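Local atomic coordinates of RNA-binding protein RO60 (Deinococcus radiodurans, PDB entry 2NVO), a protein that binds several small RNAs that accumulate during recovery from ultraviolet irradiation and contributes to the resistance of the bacterium to ultraviolet light. Residues A[388-393]-A[428-433]. Sequence-based numbering, arbitrary orientation.
Sequences PNMAAA and SAMQKA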
loop_
_atom_site.group_PDB
_atom_site.type_symbol
_atom_site.label_atom_id
_atom_site.label_comp_id
_atom_site.label_asym_id
_atom_site.label_seq_id
_atom_site.Cartn_x
_atom_site.Cartn_y
_atom_site.Cartn_z
ATOM N N PRO A 388 2.726 8.370 17.207
ATOM C CA PRO A 388 2.545 9.476 16.263
ATOM C C PRO A 388 3.770 10.406 16.255
ATOM O O PRO A 388 4.155 10.875 15.188
ATOM C CB PRO A 388 1.298 10.189 16.796
ATOM C CG PRO A 388 0.488 9.051 17.449
ATOM C CD PRO A 388 1.550 8.152 18.068
ATOM N N ASN A 389 4.382 10.630 17.416
ATOM C CA ASN A 389 5.566 11.479 17.535
ATOM C C ASN A 389 6.727 10.893 16.715
ATOM O O ASN A 389 7.348 11.594 15.938
ATOM C CB ASN A 389 5.954 11.659 19.017
ATOM C CG ASN A 389 7.353 12.231 19.215
ATOM O OD1 ASN A 389 7.673 13.352 18.773
ATOM N ND2 ASN A 389 8.184 11.484 19.934
ATOM N N MET A 390 6.953 9.592 16.851
ATOM C CA MET A 390 7.982 8.917 16.067
ATOM C C MET A 390 7.689 8.996 14.566
ATOM O O MET A 390 8.583 9.285 13.764
ATOM C CB MET A 390 8.127 7.463 16.522
ATOM C CG MET A 390 9.294 6.729 15.877
ATOM S SD MET A 390 9.354 4.983 16.325
ATOM C CE MET A 390 9.597 5.083 18.098
ATOM N N ALA A 391 6.443 8.726 14.183
ATOM C CA ALA A 391 6.069 8.746 12.771
ATOM C C ALA A 391 6.278 10.132 12.152
ATOM O O ALA A 391 6.836 10.250 11.048
ATOM C CB ALA A 391 4.624 8.285 12.572
ATOM N N ALA A 392 5.806 11.165 12.845
ATOM C CA ALA A 392 5.928 12.540 12.388
ATOM C C ALA A 392 7.403 13.003 12.300
ATOM O O ALA A 392 7.782 13.758 11.381
ATOM C CB ALA A 392 5.112 13.479 13.292
ATOM N N ALA A 393 8.214 12.565 13.264
ATOM C CA ALA A 393 9.643 12.864 13.248
ATOM C C ALA A 393 10.336 12.191 12.087
ATOM O O ALA A 393 11.223 12.799 11.452
ATOM C CB ALA A 393 10.316 12.482 14.577
ATOM N N SER A 428 16.636 12.337 18.073
ATOM C CA SER A 428 16.752 13.750 18.425
ATOM C C SER A 428 15.599 14.580 17.837
ATOM O O SER A 428 15.132 15.531 18.455
ATOM C CB SER A 428 18.139 14.326 18.052
ATOM O OG SER A 428 18.374 14.272 16.657
ATOM N N ALA A 429 15.137 14.212 16.647
ATOM C CA ALA A 429 13.968 14.860 16.044
ATOM C C ALA A 429 12.709 14.613 16.894
ATOM O O ALA A 429 11.898 15.501 17.086
ATOM C CB ALA A 429 13.749 14.344 14.640
ATOM N N MET A 430 12.550 13.386 17.378
ATOM C CA MET A 430 11.412 13.070 18.237
ATOM C C MET A 430 11.354 14.002 19.443
ATOM O O MET A 430 10.291 14.510 19.795
ATOM C CB MET A 430 11.471 11.601 18.692
ATOM C CG MET A 430 11.012 10.613 17.627
ATOM S SD MET A 430 11.244 8.906 18.149
ATOM C CE MET A 430 10.134 8.844 19.559
ATOM N N GLN A 431 12.499 14.230 20.081
ATOM C CA GLN A 431 12.549 15.103 21.253
ATOM C C GLN A 431 12.269 16.568 20.919
ATOM O O GLN A 431 11.576 17.256 21.668
ATOM C CB GLN A 431 13.893 14.969 21.976
ATOM C CG GLN A 431 14.110 13.609 22.627
ATOM C CD GLN A 431 15.569 13.354 22.985
ATOM O OE1 GLN A 431 15.881 12.417 23.722
ATOM N NE2 GLN A 431 16.475 14.187 22.449
ATOM N N LYS A 432 12.793 17.045 19.789
ATOM C CA LYS A 432 12.489 18.399 19.343
ATOM C C LYS A 432 11.014 18.569 19.044
ATOM O O LYS A 432 10.512 19.680 19.050
ATOM C CB LYS A 432 13.328 18.776 18.110
ATOM C CG LYS A 432 14.794 19.017 18.450
ATOM C CD LYS A 432 15.641 19.315 17.195
ATOM C CE LYS A 432 17.109 19.544 17.585
ATOM N NZ LYS A 432 17.971 19.478 16.391
ATOM N N ALA A 433 10.324 17.451 18.795
ATOM C CA ALA A 433 8.903 17.451 18.487
ATOM C C ALA A 433 8.047 17.095 19.712
ATOM O O ALA A 433 6.976 16.519 19.580
ATOM C CB ALA A 433 8.618 16.473 17.370
#
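Met430 sets its CG anti to its own carbonyl carbon (chi1 -78°), which puts CG beside the methyl of Ala393; an extended chi2 and a bend at chi3 (63°) then place SD and CE. Asn389, Met390 and Ala393 are the three residues it touches in 388-393. The contact lies in the VWFA-like domain, an alpha/beta fold with a central, mostly parallel sheet, and joins the first turns of helix 388-402 to the end of the short helix 426-432. The axes of segments 388-393 and 428-432 approach to 8.7 Å, with 114° between their N-to-C directions. Met430 reaches across this gap, its CB and CG lying against the Asn389 amide. SD sits beside the CB and CG of Met390, 3.7 Å from CG. The terminal CE of Met430 comes near the Asn389 amide and within 4.1 Å of the CE of Met390. The methionine side chains cross at a slant, and Met390 also packs on Leu319 and Leu323 of helix 315-326, part of the helical TROVE domain. Beside this, the methyl groups of Ala393 and Ala429 touch, CB to CB 3.9 Å. The buried Asn389 lies with its CG anti to the backbone N, and its amide end faces the last turn of helix 426-432, next to the carbonyls of Met430 and Ala433. Its backbone is hydrogen-bonded to Met375, next to the metal ligand Ser374, and its side chain is about 10 Å from the bound calcium ion. Ala433, the first residue to leave helical geometry, rests its methyl on Leu369 of strand 364-369, and its CB points toward segment 388-393. The backbones are nearest at Ala393 and Met430, CA to CA 5.3 Å, where Met430 CG packs 3.6 Å from Ala393 CB.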